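Local coordinates for rutinosidase (PDB 6I1A), which hydrolyses glycosidic bonds as a secreted family 5 glycosyl hydrolase named for cleaving rutinosides, and is probably also able to act on beta-1,3-glucans of the cell wall, at residues 53-56 with 57-61; 73-77 with 78-82; 319-322 with 323-327. All blocks are in the same frame, centred on the assembly; numbering follows the deposited sequence.

Contact 1. Residues 53-56 with 57-61; sequences WGLC and EHLGS
Leu55 and Leu59, one turn apart near the end of helix 52-59, lie side by side and point the same way, with Leu55 CD2 3.8 Å from Leu59 CD1. This is the close-packed flank: Leu55 rests on Phe41 and Trp42 of helix 39-45, and Leu59 on Tyr45 of the same helix. Cys56 is buried, as Leu55 is, and a disulfide ties its SG to Cys63. Along the backbone, Leu59 N bonds to Leu55 O at 3.0 Å and His58 N to Gly54 O at 2.8 Å.

The ends of Trp53 and Glu57 meet more loosely. They do not bond directly, the indole NE1 standing 4.2 Å from the carboxylate OE1; a water bridges them, accepting from Trp53 NE1 at 2.9 Å and donating to Glu57 OE1 at 2.7 Å. The Trp53 ring is itself held by an edge-to-face contact with His154. At the C-terminal end the bonding weakens, since Gly60 N reaches Cys56 O at 3.1 Å with an N-H...O angle of only 129°. Gly60 then leaves the helix with positive phi (53°), a backbone turn that favours glycine and is typical of a glycine-terminated helix C-terminus, here followed closely by the disulfide partner Cys63.

Contact 2. Residues 73-77 with 78-82; sequences TLITK and ADIDK. Unlike the reference sequence in segment 73-77: Leu74 (reference Trp).
A chi1 of 71° sets Thr76 OG1 between its own N and carbonyl carbon, facing the first turn of helix 77-85, while Asp79 CG stands anti to its carbonyl carbon (chi1 -64°) and carries the carboxylate back to the Thr76 backbone. The two side chains cross obliquely. Asp79 OD2 accepts from Thr76 N at 2.9 Å through its anti lone pair, and the N-H...O angle of 163° makes this a straight bond. In return Thr76 OG1 takes a weak bond from Ala78 N at 3.3 Å. Thr76 is the N-cap, and with Asp79 it forms a capping box, in which the ends of two side chains serve backbone N-H groups at the start of the helix. A water joins the pair, donating to Asp79 OD2 and also bonded to Thr76 OG1. The carboxylate's charge would probably be favoured by the helix dipole but disfavoured by Glu361 close to OD1, where the ion pair with Lys341 is long and weak.

Behind the cap, Asp81 N bonds to Lys77 O at 2.9 Å. The Asp81 carboxylate itself turns to helix 113-128, where OD1 is hydrogen-bonded to Tyr123 and Tyr128. On the buried flank Ile75 CG2 meets Ile80 CD1 loosely, at 4.4 Å; Ile75 also packs on Leu27 and Trp30, and Ile80 on Ile120 and Ala124.

Contact 3. Residues 319-322 with 323-327; sequences RNVL and AGLET
Apolar contact joins Val321 and Leu325, which lie side by side on successive turns of helix 317-331 and point the same way, Val321 CG1 standing 4.1 Å from Leu325 CD1. Leu325 CG, anti to its carbonyl carbon (chi1 -68°), passes over the preceding turn and comes 3.3 Å from Val321 O. Both side chains face Phe369, with Ile306 and Phe363 beside Val321, and Trp304 and Tyr360 beside Leu325.

Backbone bonds follow the regular i to i+4 pattern of an alpha-helix, one that covers strand 299-308 on the outside of the TIM barrel of this glycosyl hydrolase family. Leu325 N to Val321 O is the straightest of those crossing the two segments (2.9 Å, N-H...O angle 173°), and Gly324 N to Asn320 O measures 3.0 Å.

Polar side chains bond within each segment and beyond it. Arg319 NH1 donates to Asn320 OD1 at 2.8 Å, the oxygen lying 18° out of the guanidinium plane; Arg319 NH2 forms a salt bridge with Glu278, and Asn320 ND2 is bonded to Ser277 O. Further along, Ala323 O accepts both Thr327 N, at 3.0 Å, and Thr327 OG1, at 2.8 Å, from opposite faces of its carbonyl plane.

In the fold
Along the chain the contacts come in series, each complete before the next begins. Contact 1 runs along nearly all of helix 52-59 and out of its C-terminus, contact 2 spans the turn from helix 63-73 into helix 77-85, and contact 3 the middle of helix 317-331. Centre to centre, contacts 1 and 2 are about 27 Å apart, contacts 2 and 3 about 24 Å, and contacts 1 and 3 about 39 Å, on opposite sides of the chain's centre. Contacts 2 and 3 belong to the helical layer around the TIM barrel, on helices preceding strands 90-95 and 334-337 of one parallel sheet; contact 1 belongs to a short peripheral helix, disulfide-linked to the start of helix 63-73.

Contact 1. Residues 53-56 with 57-61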
loop_
_atom_site.group_PDB
_atom_site.type_symbol
_atom_site.label_atom_id
_atom_site.label_comp_id
_atom_site.label_asym_id
_atom_site.label_seq_id
_atom_site.Cartn_x
_atom_site.Cartn_y
_atom_site.Cartn_z
ATOM N N TRP A 53 -17.408 -17.325 -18.244
ATOM C CA TRP A 53 -17.529 -17.201 -19.731
ATOM C C TRP A 53 -17.074 -18.495 -20.403
ATOM O O TRP A 53 -17.832 -19.124 -21.162
ATOM C CB TRP A 53 -16.718 -15.994 -20.181
ATOM C CG TRP A 53 -16.806 -15.697 -21.649
ATOM C CD1 TRP A 53 -16.180 -16.366 -22.658
ATOM C CD2 TRP A 53 -17.426 -14.540 -22.266
ATOM N NE1 TRP A 53 -16.409 -15.736 -23.867
ATOM C CE2 TRP A 53 -17.161 -14.621 -23.656
ATOM C CE3 TRP A 53 -18.203 -13.483 -21.789
ATOM C CZ2 TRP A 53 -17.666 -13.676 -24.557
ATOM C CZ3 TRP A 53 -18.647 -12.525 -22.672
ATOM C CH2 TRP A 53 -18.387 -12.634 -24.030
ATOM N N GLY A 54 -15.866 -18.944 -20.099
ATOM C CA GLY A 54 -15.298 -20.153 -20.738
ATOM C C GLY A 54 -15.959 -21.415 -20.222
ATOM O O GLY A 54 -16.064 -22.389 -20.995
ATOM N N LEU A 55 -16.352 -21.494 -18.960
ATOM C CA LEU A 55 -17.152 -22.645 -18.450
ATOM C C LEU A 55 -18.434 -22.794 -19.270
ATOM O O LEU A 55 -18.792 -23.927 -19.708
ATOM C CB LEU A 55 -17.440 -22.444 -16.966
ATOM C CG LEU A 55 -18.339 -23.479 -16.316
ATOM C CD1 LEU A 55 -17.895 -23.713 -14.865
ATOM C CD2 LEU A 55 -19.789 -23.098 -16.382
ATOM N N CYS A 56 -19.113 -21.700 -19.543
ATOM C CA CYS A 56 -20.384 -21.761 -20.295
ATOM C C CYS A 56 -20.094 -22.147 -21.739
ATOM O O CYS A 56 -20.862 -23.007 -22.277
ATOM C CB CYS A 56 -21.071 -20.407 -20.217
ATOM S SG CYS A 56 -22.825 -20.445 -20.624
ATOM N N GLU A 57 -19.069 -21.574 -22.342
ATOM C CA GLU A 57 -18.658 -21.941 -23.712
ATOM C C GLU A 57 -18.363 -23.453 -23.742
ATOM O O GLU A 57 -18.826 -24.185 -24.680
ATOM C CB GLU A 57 -17.447 -21.154 -24.150
ATOM C CG GLU A 57 -16.937 -21.507 -25.545
ATOM C CD GLU A 57 -16.079 -20.470 -26.229
ATOM O OE1 GLU A 57 -15.684 -19.531 -25.589
ATOM O OE2 GLU A 57 -15.824 -20.625 -27.442
ATOM N N HIS A 58 -17.602 -23.949 -22.779
ATOM C CA HIS A 58 -17.223 -25.391 -22.764
ATOM C C HIS A 58 -18.456 -26.265 -22.680
ATOM O O HIS A 58 -18.492 -27.343 -23.367
ATOM C CB HIS A 58 -16.335 -25.624 -21.525
ATOM C CG HIS A 58 -16.145 -27.060 -21.163
ATOM N ND1 HIS A 58 -15.493 -27.946 -22.032
ATOM C CD2 HIS A 58 -16.592 -27.789 -20.142
ATOM C CE1 HIS A 58 -15.501 -29.165 -21.466
ATOM N NE2 HIS A 58 -16.167 -29.108 -20.314
ATOM N N LEU A 59 -19.449 -25.931 -21.868
ATOM C CA LEU A 59 -20.648 -26.763 -21.671
ATOM C C LEU A 59 -21.603 -26.677 -22.879
ATOM O O LEU A 59 -22.520 -27.513 -22.959
ATOM C CB LEU A 59 -21.368 -26.373 -20.388
ATOM C CG LEU A 59 -20.677 -26.704 -19.064
ATOM C CD1 LEU A 59 -21.469 -26.151 -17.899
ATOM C CD2 LEU A 59 -20.473 -28.209 -18.931
ATOM N N GLY A 60 -21.472 -25.658 -23.685
ATOM C CA GLY A 60 -22.330 -25.443 -24.872
ATOM C C GLY A 60 -23.791 -25.476 -24.480
ATOM O O GLY A 60 -24.222 -24.795 -23.533
ATOM N N SER A 61 -24.618 -26.321 -25.121
ATOM C CA SER A 61 -26.060 -26.336 -24.806
ATOM C C SER A 61 -26.353 -26.806 -23.387
ATOM O O SER A 61 -27.474 -26.620 -22.956
ATOM C CB SER A 61 -26.814 -27.220 -25.814
ATOM O OG SER A 61 -26.280 -28.513 -25.681
HETATM O O HOH W 1 -16.118 -17.035 -26.463
HETATM O O HOH W 2 -22.899 -21.969 -24.026
#

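Contact 2. Residues 73-77 with 78-82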
loop_
_atom_site.group_PDB
_atom_site.type_symbol
_atom_site.label_atom_id
_atom_site.label_comp_id
_atom_site.label_asym_id
_atom_site.label_seq_id
_atom_site.Cartn_x
_atom_site.Cartn_y
_atom_site.Cartn_z
ATOM N N THR A 73 -30.331 -24.677 -6.205
ATOM C CA THR A 73 -29.902 -25.527 -5.083
ATOM C C THR A 73 -28.833 -24.925 -4.181
ATOM O O THR A 73 -28.819 -25.291 -3.000
ATOM C CB THR A 73 -29.429 -26.870 -5.598
ATOM O OG1 THR A 73 -28.316 -26.688 -6.462
ATOM C CG2 THR A 73 -30.559 -27.645 -6.242
ATOM N N LEU A 74 -27.975 -24.033 -4.641
ATOM C CA LEU A 74 -26.820 -23.624 -3.796
ATOM C C LEU A 74 -27.287 -22.775 -2.618
ATOM O O LEU A 74 -26.802 -22.963 -1.490
ATOM C CB LEU A 74 -25.808 -22.839 -4.624
ATOM C CG LEU A 74 -24.534 -22.440 -3.872
ATOM C CD1 LEU A 74 -23.586 -23.636 -3.657
ATOM C CD2 LEU A 74 -23.765 -21.347 -4.585
ATOM N N ILE A 75 -28.148 -21.784 -2.879
ATOM C CA ILE A 75 -28.693 -20.871 -1.834
ATOM C C ILE A 75 -30.178 -21.077 -1.752
ATOM O O ILE A 75 -30.898 -20.869 -2.741
ATOM C CB ILE A 75 -28.346 -19.383 -2.067
ATOM C CG1 ILE A 75 -26.836 -19.187 -2.124
ATOM C CG2 ILE A 75 -29.046 -18.488 -1.050
ATOM C CD1 ILE A 75 -26.087 -19.438 -0.839
ATOM N N THR A 76 -30.672 -21.498 -0.587
ATOM C CA THR A 76 -32.105 -21.728 -0.380
ATOM C C THR A 76 -32.587 -20.981 0.845
ATOM O O THR A 76 -31.832 -20.310 1.547
ATOM C CB THR A 76 -32.382 -23.241 -0.255
ATOM O OG1 THR A 76 -31.837 -23.605 1.015
ATOM C CG2 THR A 76 -31.792 -24.046 -1.387
ATOM N N LYS A 77 -33.870 -21.056 1.123
ATOM C CA LYS A 77 -34.435 -20.426 2.332
ATOM C C LYS A 77 -33.740 -20.942 3.590
ATOM O O LYS A 77 -33.565 -20.151 4.529
ATOM C CB LYS A 77 -35.932 -20.696 2.359
ATOM C CG LYS A 77 -36.693 -19.924 1.309
ATOM C CD LYS A 77 -38.114 -20.343 1.298
ATOM C CE LYS A 77 -38.863 -19.688 0.176
ATOM N NZ LYS A 77 -40.278 -20.079 0.298
ATOM N N ALA A 78 -33.327 -22.215 3.613
ATOM C CA ALA A 78 -32.582 -22.792 4.750
ATOM C C ALA A 78 -31.297 -21.976 5.002
ATOM O O ALA A 78 -30.984 -21.764 6.195
ATOM C CB ALA A 78 -32.241 -24.249 4.476
ATOM N N ASP A 79 -30.589 -21.577 3.931
ATOM C CA ASP A 79 -29.385 -20.732 4.090
ATOM C C ASP A 79 -29.760 -19.403 4.730
ATOM O O ASP A 79 -29.064 -18.901 5.678
ATOM C CB ASP A 79 -28.649 -20.535 2.768
ATOM C CG ASP A 79 -28.123 -21.846 2.252
ATOM O OD1 ASP A 79 -27.176 -22.395 2.875
ATOM O OD2 ASP A 79 -28.681 -22.358 1.266
ATOM N N ILE A 80 -30.842 -18.769 4.299
ATOM C CA ILE A 80 -31.275 -17.489 4.895
ATOM C C ILE A 80 -31.587 -17.660 6.374
ATOM O O ILE A 80 -31.234 -16.829 7.188
ATOM C CB ILE A 80 -32.455 -16.878 4.124
ATOM C CG1 ILE A 80 -32.127 -16.813 2.623
ATOM C CG2 ILE A 80 -32.870 -15.533 4.698
ATOM C CD1 ILE A 80 -30.770 -16.223 2.263
ATOM N N ASP A 81 -32.294 -18.754 6.750
ATOM C CA ASP A 81 -32.561 -19.009 8.176
ATOM C C ASP A 81 -31.276 -19.183 8.979
ATOM O O ASP A 81 -31.174 -18.605 10.083
ATOM C CB ASP A 81 -33.442 -20.248 8.319
ATOM C CG ASP A 81 -34.845 -20.085 7.756
ATOM O OD1 ASP A 81 -35.372 -18.956 7.731
ATOM O OD2 ASP A 81 -35.432 -21.127 7.393
ATOM N N LYS A 82 -30.318 -19.895 8.433
ATOM C CA LYS A 82 -29.031 -20.086 9.163
ATOM C C LYS A 82 -28.305 -18.748 9.328
ATOM O O LYS A 82 -27.821 -18.380 10.421
ATOM C CB LYS A 82 -28.152 -21.046 8.415
ATOM C CG LYS A 82 -26.867 -21.330 9.189
ATOM C CD LYS A 82 -25.970 -22.231 8.515
ATOM C CE LYS A 82 -26.564 -23.544 8.036
ATOM N NZ LYS A 82 -25.593 -24.305 7.200
HETATM O O HOH W 3 -29.033 -24.730 0.451
#

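Contact 3. Residues 319-322 with 323-327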
loop_
_atom_site.group_PDB
_atom_site.type_symbol
_atom_site.label_atom_id
_atom_site.label_comp_id
_atom_site.label_asym_id
_atom_site.label_seq_id
_atom_site.Cartn_x
_atom_site.Cartn_y
_atom_site.Cartn_z
ATOM N N ARG A 319 -11.475 -14.994 16.698
ATOM C CA ARG A 319 -10.939 -13.677 17.128
ATOM C C ARG A 319 -10.873 -12.726 15.926
ATOM O O ARG A 319 -11.266 -11.561 16.078
ATOM C CB ARG A 319 -9.556 -13.874 17.757
ATOM C CG ARG A 319 -8.823 -12.581 18.083
ATOM C CD ARG A 319 -7.847 -12.198 16.983
ATOM N NE ARG A 319 -6.544 -11.878 17.539
ATOM C CZ ARG A 319 -5.397 -11.910 16.880
ATOM N NH1 ARG A 319 -5.365 -12.261 15.607
ATOM N NH2 ARG A 319 -4.277 -11.592 17.502
ATOM N N ASN A 320 -10.410 -13.224 14.777
ATOM C CA ASN A 320 -10.232 -12.408 13.545
ATOM C C ASN A 320 -11.584 -11.973 12.962
ATOM O O ASN A 320 -11.707 -10.802 12.583
ATOM C CB ASN A 320 -9.315 -13.110 12.542
ATOM C CG ASN A 320 -7.861 -13.046 12.964
ATOM O OD1 ASN A 320 -7.472 -12.148 13.700
ATOM N ND2 ASN A 320 -7.056 -13.984 12.498
ATOM N N VAL A 321 -12.548 -12.887 12.864
ATOM C CA VAL A 321 -13.893 -12.484 12.320
ATOM C C VAL A 321 -14.507 -11.449 13.233
ATOM O O VAL A 321 -15.035 -10.404 12.767
ATOM C CB VAL A 321 -14.856 -13.671 12.154
ATOM C CG1 VAL A 321 -16.247 -13.219 11.712
ATOM C CG2 VAL A 321 -14.337 -14.665 11.204
ATOM N N LEU A 322 -14.500 -11.684 14.558
ATOM C CA LEU A 322 -15.116 -10.729 15.482
ATOM C C LEU A 322 -14.385 -9.390 15.478
ATOM O O LEU A 322 -15.044 -8.332 15.550
ATOM C CB LEU A 322 -15.178 -11.333 16.892
ATOM C CG LEU A 322 -16.096 -12.548 17.025
ATOM C CD1 LEU A 322 -16.042 -13.047 18.471
ATOM C CD2 LEU A 322 -17.516 -12.239 16.655
ATOM N N ALA A 323 -13.047 -9.405 15.375
ATOM C CA ALA A 323 -12.269 -8.158 15.302
ATOM C C ALA A 323 -12.705 -7.336 14.076
ATOM O O ALA A 323 -12.892 -6.118 14.128
ATOM C CB ALA A 323 -10.781 -8.427 15.296
ATOM N N GLY A 324 -12.818 -8.000 12.952
ATOM C CA GLY A 324 -13.220 -7.285 11.743
ATOM C C GLY A 324 -14.619 -6.765 11.870
ATOM O O GLY A 324 -14.893 -5.579 11.547
ATOM N N LEU A 325 -15.596 -7.579 12.296
ATOM C CA LEU A 325 -16.976 -7.093 12.421
ATOM C C LEU A 325 -17.031 -5.832 13.290
ATOM O O LEU A 325 -17.686 -4.815 12.945
ATOM C CB LEU A 325 -17.882 -8.158 13.024
ATOM C CG LEU A 325 -18.120 -9.353 12.128
ATOM C CD1 LEU A 325 -19.024 -10.364 12.828
ATOM C CD2 LEU A 325 -18.796 -9.005 10.822
ATOM N N GLU A 326 -16.342 -5.872 14.420
ATOM C CA GLU A 326 -16.379 -4.749 15.376
ATOM C C GLU A 326 -15.761 -3.483 14.764
ATOM O O GLU A 326 -16.275 -2.355 14.957
ATOM C CB GLU A 326 -15.646 -5.076 16.694
ATOM C CG GLU A 326 -16.396 -6.025 17.607
ATOM C CD GLU A 326 -15.581 -6.486 18.798
ATOM O OE1 GLU A 326 -15.960 -7.563 19.337
ATOM O OE2 GLU A 326 -14.472 -5.852 19.066
ATOM N N THR A 327 -14.679 -3.653 14.001
ATOM C CA THR A 327 -13.955 -2.521 13.403
ATOM C C THR A 327 -14.827 -1.903 12.311
ATOM O O THR A 327 -14.978 -0.692 12.286
ATOM C CB THR A 327 -12.613 -2.984 12.888
ATOM O OG1 THR A 327 -11.822 -3.580 13.930
ATOM C CG2 THR A 327 -11.833 -1.815 12.313
#